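Local coordinates for uncharacterized protein (PDB 4YCS), which is of unknown function but, as a PnrA-like fragment of a putative lipoprotein, probably forms part of the substrate-binding component of an ABC transporter, at residues A[11-16]-A[56-61]; A[26-31]-A[112-117]; A[76-81]-A[95-100]. One frame throughout, in Å; residues are numbered along the deposited sequence.

Interaction 1 (A[11-16]-A[56-61]); sequences SMILDI and NSIDIL
Ser-11 and Ile-13 both reach for the helix with the first side-chain torsion anti to the backbone N: chi1 of -177° sends Ser-11 OG out toward Leu-61, and chi1 of 179° does the same for Ile-13 CG1; beyond it the extended chain ends in CD1, at Ser-57 and Ile-58. Leu-61 meets the serine with the fork of its side chain. Ser-11 OG lies 3.5 Å from Leu-61 CD2 and 3.6 Å from Leu-61 CD1, touching both methyls, while its polar need is met by a hydrogen bond to Asn-44 of the adjacent strand 41-48. Two residues further along the strand, Ile-13 CD1 rests 3.8 Å from Ser-57 CB and 4.2 Å from Ile-58 CG1. The branch point Ile-13 CB faces Leu-61 CD1 at 4.4 Å, so Leu-61 spans the two strand residues that point to the helix. Strand and helix run antiparallel (174°) with their axes 10.3 Å apart, as expected in a Rossmann-like parallel sheet, where helix 54-62 belongs to the beta-alpha-beta crossover from strand 41-48 to strand 68-72 and passes over strand 8-15, which lies between them. No hydrogen bond joins the two segments; apart from Ser-11 OG, which is held by the sheet, the contact is made by aliphatic carbons. Selenomethionine Met-12, between the two contact residues, turns to the other face and meets helix 22-38. Leu-61 also touches Ile-69 of strand 68-72; Ile-13 packs on Phe-76 as well.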
# COMPACT_ATOMS: atom_id res chain seq x y z
N SER A 11 5.96 -2.96 2.03
CA SER A 11 5.36 -4.01 1.23
C SER A 11 4.18 -3.43 0.47
O SER A 11 3.45 -2.61 1.02
CB SER A 11 4.85 -5.14 2.11
OG SER A 11 4.33 -6.17 1.27
N MSE A 12 4.00 -3.84 -0.77
CA MSE A 12 2.93 -3.39 -1.62
C MSE A 12 2.12 -4.58 -2.07
O MSE A 12 2.68 -5.56 -2.55
CB MSE A 12 3.50 -2.63 -2.83
CG MSE A 12 2.44 -2.07 -3.74
SE MSE A 12 3.21 -0.88 -5.12
CE MSE A 12 3.30 0.82 -4.14
N ILE A 13 0.81 -4.51 -1.89
CA ILE A 13 -0.13 -5.58 -2.31
C ILE A 13 -1.01 -5.00 -3.46
O ILE A 13 -1.57 -3.92 -3.35
CB ILE A 13 -0.95 -6.18 -1.13
CG1 ILE A 13 -1.91 -7.25 -1.63
CG2 ILE A 13 -1.73 -5.13 -0.38
CD1 ILE A 13 -2.44 -8.14 -0.53
N LEU A 14 -1.05 -5.71 -4.58
CA LEU A 14 -1.78 -5.28 -5.78
C LEU A 14 -2.87 -6.25 -6.25
O LEU A 14 -2.74 -7.45 -6.14
CB LEU A 14 -0.80 -5.08 -6.93
CG LEU A 14 0.36 -4.16 -6.56
CD1 LEU A 14 1.60 -4.99 -6.32
CD2 LEU A 14 0.61 -3.12 -7.63
N ASP A 15 -3.95 -5.66 -6.76
CA ASP A 15 -5.08 -6.39 -7.33
C ASP A 15 -4.77 -6.54 -8.81
O ASP A 15 -4.69 -5.54 -9.53
CB ASP A 15 -6.33 -5.54 -7.11
CG ASP A 15 -7.61 -6.15 -7.71
OD1 ASP A 15 -7.57 -7.30 -8.23
OD2 ASP A 15 -8.66 -5.46 -7.60
N ILE A 16 -4.55 -7.77 -9.26
CA ILE A 16 -4.19 -8.04 -10.67
C ILE A 16 -5.27 -8.78 -11.48
O ILE A 16 -4.96 -9.34 -12.52
CB ILE A 16 -2.85 -8.78 -10.81
CG1 ILE A 16 -2.87 -10.17 -10.13
CG2 ILE A 16 -1.74 -7.87 -10.31
CD1 ILE A 16 -1.69 -11.05 -10.51
N ASN A 56 -6.65 -12.01 4.49
CA ASN A 56 -5.65 -12.92 5.01
C ASN A 56 -4.22 -12.46 4.65
O ASN A 56 -3.30 -12.51 5.46
CB ASN A 56 -5.86 -14.33 4.47
CG ASN A 56 -4.88 -15.32 5.05
OD1 ASN A 56 -4.88 -15.57 6.25
ND2 ASN A 56 -4.02 -15.87 4.21
N SER A 57 -4.05 -12.06 3.41
CA SER A 57 -2.76 -11.63 2.91
C SER A 57 -2.25 -10.36 3.62
O SER A 57 -1.04 -10.25 3.88
CB SER A 57 -2.84 -11.44 1.40
OG SER A 57 -2.86 -12.74 0.76
N ILE A 58 -3.15 -9.41 3.92
CA ILE A 58 -2.78 -8.20 4.63
C ILE A 58 -2.42 -8.52 6.08
O ILE A 58 -1.42 -7.98 6.65
CB ILE A 58 -3.85 -7.11 4.52
CG1 ILE A 58 -4.05 -6.68 3.07
CG2 ILE A 58 -3.43 -5.90 5.33
CD1 ILE A 58 -5.33 -5.88 2.82
N ASP A 59 -3.17 -9.45 6.65
CA ASP A 59 -2.89 -9.90 8.01
C ASP A 59 -1.50 -10.54 8.13
O ASP A 59 -0.76 -10.28 9.08
CB ASP A 59 -3.98 -10.87 8.46
CG ASP A 59 -3.78 -11.30 9.89
OD1 ASP A 59 -4.43 -10.71 10.75
OD2 ASP A 59 -2.93 -12.18 10.12
N ILE A 60 -1.13 -11.37 7.14
CA ILE A 60 0.22 -11.91 7.10
C ILE A 60 1.27 -10.80 7.05
O ILE A 60 2.28 -10.90 7.74
CB ILE A 60 0.40 -12.86 5.92
CG1 ILE A 60 -0.41 -14.18 6.13
CG2 ILE A 60 1.87 -13.17 5.71
CD1 ILE A 60 -0.58 -14.99 4.83
N LEU A 61 1.07 -9.77 6.22
CA LEU A 61 2.02 -8.65 6.11
C LEU A 61 2.16 -7.90 7.42
O LEU A 61 3.26 -7.42 7.75
CB LEU A 61 1.62 -7.69 4.97
CG LEU A 61 1.62 -8.26 3.54
CD1 LEU A 61 1.18 -7.21 2.54
CD2 LEU A 61 2.96 -8.82 3.15

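Interaction 2 (A[26-31]-A[112-117])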
# COMPACT_ATOMS: atom_id res chain seq x y z
N ASN A 26 1.41 -0.24 -12.46
CA ASN A 26 2.75 0.12 -12.88
C ASN A 26 3.26 1.40 -12.28
O ASN A 26 4.43 1.49 -11.88
CB ASN A 26 2.88 0.10 -14.40
CG ASN A 26 3.00 -1.31 -14.92
OD1 ASN A 26 4.09 -1.82 -15.04
ND2 ASN A 26 1.88 -1.97 -15.11
N SER A 27 2.38 2.38 -12.15
CA SER A 27 2.74 3.65 -11.55
C SER A 27 3.07 3.47 -10.06
O SER A 27 3.97 4.12 -9.55
CB SER A 27 1.62 4.70 -11.70
OG SER A 27 1.47 5.11 -13.03
N ALA A 28 2.28 2.65 -9.37
CA ALA A 28 2.52 2.39 -7.96
C ALA A 28 3.91 1.74 -7.77
O ALA A 28 4.72 2.20 -6.95
CB ALA A 28 1.41 1.53 -7.39
N LEU A 29 4.20 0.75 -8.59
CA LEU A 29 5.47 0.07 -8.53
C LEU A 29 6.66 0.96 -8.85
O LEU A 29 7.73 0.78 -8.27
CB LEU A 29 5.47 -1.14 -9.44
CG LEU A 29 4.61 -2.30 -8.91
CD1 LEU A 29 4.19 -3.23 -10.06
CD2 LEU A 29 5.35 -3.05 -7.80
N LEU A 30 6.49 1.89 -9.78
CA LEU A 30 7.55 2.81 -10.14
C LEU A 30 7.82 3.75 -8.98
O LEU A 30 8.98 4.04 -8.66
CB LEU A 30 7.14 3.64 -11.35
CG LEU A 30 8.09 4.77 -11.78
CD1 LEU A 30 9.46 4.24 -12.23
CD2 LEU A 30 7.46 5.66 -12.89
N ALA A 31 6.74 4.24 -8.38
CA ALA A 31 6.84 5.12 -7.22
C ALA A 31 7.66 4.48 -6.07
O ALA A 31 8.47 5.15 -5.41
CB ALA A 31 5.46 5.48 -6.75
N GLU A 112 -4.21 10.32 -9.00
CA GLU A 112 -3.36 11.42 -9.50
C GLU A 112 -2.02 11.46 -8.73
O GLU A 112 -0.93 11.46 -9.30
CB GLU A 112 -4.11 12.76 -9.37
CG GLU A 112 -5.05 13.05 -10.56
CD GLU A 112 -6.23 12.08 -10.69
OE1 GLU A 112 -6.61 11.44 -9.67
OE2 GLU A 112 -6.78 11.97 -11.81
N ASP A 113 -2.13 11.47 -7.41
CA ASP A 113 -0.98 11.51 -6.54
C ASP A 113 -0.11 10.25 -6.70
O ASP A 113 1.10 10.32 -6.56
CB ASP A 113 -1.47 11.72 -5.09
CG ASP A 113 -2.03 13.17 -4.86
OD1 ASP A 113 -1.72 14.04 -5.67
OD2 ASP A 113 -2.74 13.43 -3.87
N ASN A 114 -0.73 9.13 -7.04
CA ASN A 114 -0.03 7.88 -7.33
C ASN A 114 1.08 8.03 -8.39
O ASN A 114 2.13 7.38 -8.29
CB ASN A 114 -1.03 6.80 -7.81
CG ASN A 114 -0.41 5.39 -7.91
OD1 ASN A 114 0.29 4.95 -7.01
ND2 ASN A 114 -0.72 4.68 -8.98
N LYS A 115 0.85 8.89 -9.39
CA LYS A 115 1.79 9.04 -10.51
C LYS A 115 2.49 10.42 -10.62
O LYS A 115 3.24 10.63 -11.56
CB LYS A 115 1.09 8.71 -11.83
CG LYS A 115 -0.16 9.53 -12.10
CD LYS A 115 -0.79 9.14 -13.44
CE LYS A 115 -2.15 9.80 -13.63
NZ LYS A 115 -2.06 11.27 -13.81
N SER A 116 2.25 11.32 -9.68
CA SER A 116 2.84 12.66 -9.70
C SER A 116 4.19 12.79 -8.98
O SER A 116 4.78 13.89 -8.92
CB SER A 116 1.86 13.63 -9.06
OG SER A 116 1.80 13.47 -7.65
N GLY A 117 4.68 11.71 -8.39
CA GLY A 117 5.85 11.83 -7.49
C GLY A 117 5.43 11.96 -6.02
O GLY A 117 6.22 11.80 -5.11
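Asn-114 ND2 donates a hydrogen bond to Met-24 O of helix 22-38 and is pressed against the next turn of that helix, 3.6 Å from Ser-27 CB. This bond fixes which way round the carboxamide sits. At its other end, Asn-114 OD1 lies 3.5 Å from Ala-28 CA and 3.6 Å from Ala-28 CB, and is buried there without a polar partner in the model. Asn-114 CG stands anti to the backbone N (chi1 -171°), on the side of the helix, although the bond to CB points neither at it nor away from it. Beside it, Lys-115 contributes only its root: Lys-115 CB is 3.8 Å from Ser-27 OG, whereas the rest of the chain leads away and leaves the ammonium group far from the contact. Ser-27 OG has a weak hydrogen bond of its own to Ala-23 O. Further along, Ala-31 CB approaches Asn-114 O at 4.1 Å. The small side chains of Ser-27, Ala-28 and Ala-31 let the short, weakly bonded helix 111-115 come close, with 5.6 Å between the CA atoms of Ser-27 and Lys-115. Helix 118-127 follows directly through Gly-117, and its Leu-119 touches Ala-31 and Asn-114; on the sheet side Ala-28 meets Ile-95 of strand 91-95 and Met-12 of strand 8-15.

Interaction 3 (A[76-81]-A[95-100]); sequences FAKPLE and IDYEYD
Two tyrosines of the loop that leaves strand 91-95, at the C-terminal ends of the parallel strands, close on the first turn of helix 77-84, with Ala-77 as their common partner. Tyr-99 does so by a hydrogen bond: OH donates to Ala-77 O over 2.6 Å, in the carbonyl plane and on a lone pair, with a C=O...OH angle of 118°. The same oxygen accepts Glu-81 N at 3.1 Å, so the phenol is a second donor to a carbonyl already used in the helix. Tyr-97 meets the side chain of Ala-77 instead. Ala-77 CB sits over the face of the Tyr-97 ring, 3.6 Å from its centroid and 7° off the normal, a nearly central CH-pi contact that brings all six ring carbons within about 4 Å. Anti placement of Tyr-97 CG to the backbone N (chi1 -174°) brings CG to the Ala-77 side; the turn about the next bond presents the ring face to the methyl. The C-terminal ends of the strands are where proteins of the periplasmic-binding type generally carry their ligand cleft, so this loop probably lies near it; Asp-96, just ahead of the tyrosines, binds a glycerol that probably came from the crystallisation liquor. The rings also brace each other, Tyr-97 CE1 standing 3.5 Å above the plane of Tyr-99, over its centre. Further down the helix, Glu-81 slides past Tyr-99 in the opposite direction, its carboxylate steeply tilted to the ring and OE1 3.7 Å from CE2. Leu-80 crosses the tyrosine at about a right angle, with CD2 3.8 Å from OH, and continues into Phe-92 and Ile-94 of strand 91-95. Tyr-99 rests on Ile-94 and Ile-106, while its backbone N is bonded to Gln-102 OE1.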
# COMPACT_ATOMS: atom_id res chain seq x y z
N PHE A 76 -9.37 -3.19 -2.23
CA PHE A 76 -8.79 -3.45 -0.89
C PHE A 76 -9.48 -2.71 0.27
O PHE A 76 -9.20 -3.02 1.45
CB PHE A 76 -7.29 -3.15 -0.86
CG PHE A 76 -6.49 -4.10 -1.65
CD1 PHE A 76 -6.31 -5.38 -1.19
CD2 PHE A 76 -5.95 -3.73 -2.87
CE1 PHE A 76 -5.57 -6.28 -1.93
CE2 PHE A 76 -5.19 -4.61 -3.59
CZ PHE A 76 -5.00 -5.88 -3.11
N ALA A 77 -10.38 -1.77 -0.07
CA ALA A 77 -11.01 -0.89 0.92
C ALA A 77 -11.50 -1.65 2.15
O ALA A 77 -11.04 -1.40 3.27
CB ALA A 77 -12.15 -0.10 0.28
N LYS A 78 -12.39 -2.60 1.92
CA LYS A 78 -13.01 -3.34 3.03
C LYS A 78 -12.05 -4.29 3.80
O LYS A 78 -12.03 -4.26 5.02
CB LYS A 78 -14.29 -4.08 2.59
CG LYS A 78 -15.50 -3.17 2.35
CD LYS A 78 -16.14 -2.62 3.63
CE LYS A 78 -17.32 -1.70 3.35
NZ LYS A 78 -16.91 -0.41 2.73
N PRO A 79 -11.28 -5.13 3.09
CA PRO A 79 -10.36 -6.02 3.82
C PRO A 79 -9.26 -5.27 4.56
O PRO A 79 -8.82 -5.73 5.60
CB PRO A 79 -9.79 -6.93 2.74
CG PRO A 79 -10.05 -6.23 1.47
CD PRO A 79 -11.32 -5.46 1.66
N LEU A 80 -8.86 -4.11 4.06
CA LEU A 80 -7.83 -3.29 4.72
C LEU A 80 -8.35 -2.63 5.97
O LEU A 80 -7.65 -2.58 6.99
CB LEU A 80 -7.27 -2.24 3.78
CG LEU A 80 -6.16 -1.33 4.33
CD1 LEU A 80 -4.86 -2.13 4.40
CD2 LEU A 80 -6.01 -0.08 3.45
N GLU A 81 -9.56 -2.08 5.92
CA GLU A 81 -10.16 -1.48 7.10
C GLU A 81 -10.31 -2.49 8.24
O GLU A 81 -9.98 -2.20 9.39
CB GLU A 81 -11.51 -0.89 6.76
CG GLU A 81 -12.17 -0.19 7.93
CD GLU A 81 -13.38 0.65 7.57
OE1 GLU A 81 -14.01 0.40 6.49
OE2 GLU A 81 -13.71 1.55 8.37
N ILE A 95 -4.21 3.19 -2.31
CA ILE A 95 -4.22 3.97 -3.53
C ILE A 95 -5.58 3.85 -4.26
O ILE A 95 -6.06 2.75 -4.53
CB ILE A 95 -3.10 3.57 -4.44
CG1 ILE A 95 -1.75 3.86 -3.76
CG2 ILE A 95 -3.18 4.32 -5.78
CD1 ILE A 95 -0.62 3.12 -4.40
N ASP A 96 -6.18 5.01 -4.55
CA ASP A 96 -7.43 5.15 -5.34
C ASP A 96 -8.67 4.88 -4.51
O ASP A 96 -9.64 4.31 -4.99
CB ASP A 96 -7.38 4.24 -6.59
CG ASP A 96 -8.45 4.63 -7.66
OD1 ASP A 96 -8.77 5.84 -7.81
OD2 ASP A 96 -8.93 3.69 -8.35
N TYR A 97 -8.65 5.30 -3.25
CA TYR A 97 -9.82 5.16 -2.37
C TYR A 97 -9.72 6.10 -1.16
O TYR A 97 -8.67 6.21 -0.49
CB TYR A 97 -10.02 3.71 -1.91
CG TYR A 97 -11.29 3.54 -1.14
CD1 TYR A 97 -11.32 3.69 0.24
CD2 TYR A 97 -12.48 3.27 -1.79
CE1 TYR A 97 -12.50 3.55 0.95
CE2 TYR A 97 -13.67 3.12 -1.09
CZ TYR A 97 -13.67 3.28 0.26
OH TYR A 97 -14.83 3.14 0.93
N GLU A 98 -10.84 6.75 -0.85
CA GLU A 98 -10.94 7.61 0.31
C GLU A 98 -12.09 7.11 1.16
O GLU A 98 -13.18 6.91 0.66
CB GLU A 98 -11.16 9.06 -0.11
CG GLU A 98 -9.85 9.82 -0.34
CD GLU A 98 -10.05 11.22 -0.91
OE1 GLU A 98 -10.75 12.05 -0.29
OE2 GLU A 98 -9.48 11.50 -1.98
N TYR A 99 -11.83 6.88 2.45
CA TYR A 99 -12.87 6.45 3.40
C TYR A 99 -13.68 7.65 3.87
O TYR A 99 -13.14 8.76 4.01
CB TYR A 99 -12.23 5.81 4.62
CG TYR A 99 -11.54 4.50 4.35
CD1 TYR A 99 -10.21 4.45 3.95
CD2 TYR A 99 -12.23 3.31 4.48
CE1 TYR A 99 -9.60 3.25 3.68
CE2 TYR A 99 -11.62 2.11 4.22
CZ TYR A 99 -10.29 2.08 3.83
OH TYR A 99 -9.72 0.87 3.58
N ASP A 100 -14.97 7.45 4.15
CA ASP A 100 -15.80 8.55 4.66
C ASP A 100 -15.33 8.93 6.04
O ASP A 100 -15.17 10.10 6.36
CB ASP A 100 -17.28 8.17 4.71
CG ASP A 100 -17.87 8.02 3.33
OD1 ASP A 100 -17.73 8.94 2.51
OD2 ASP A 100 -18.46 6.96 3.07

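Interactions 1 and 2 lie on opposite sides of the chain's centre, about 18 Å apart between centres, and strand 8-15 connects them: Met-12 turns from the interaction 1 helix to place CE 3.4 Å from Ala-28 O. Interaction 3 is about 13 Å from interaction 1. There Phe-76 CE2 lies 3.6 Å from Asp-15 N, and Ile-58 CD1 packs 4.1 Å from Leu-80 CA. Interactions 2 and 3, about 17 Å apart, meet at Ile-95, whose CD1 touches Asn-114 OD1 (3.3 Å) and Ala-28 CB (4.0 Å). Interaction 1 packs a helix on one sheet face, interaction 2 joins two helices on the other, and interaction 3 lies at the strand ends near a probable ligand cleft.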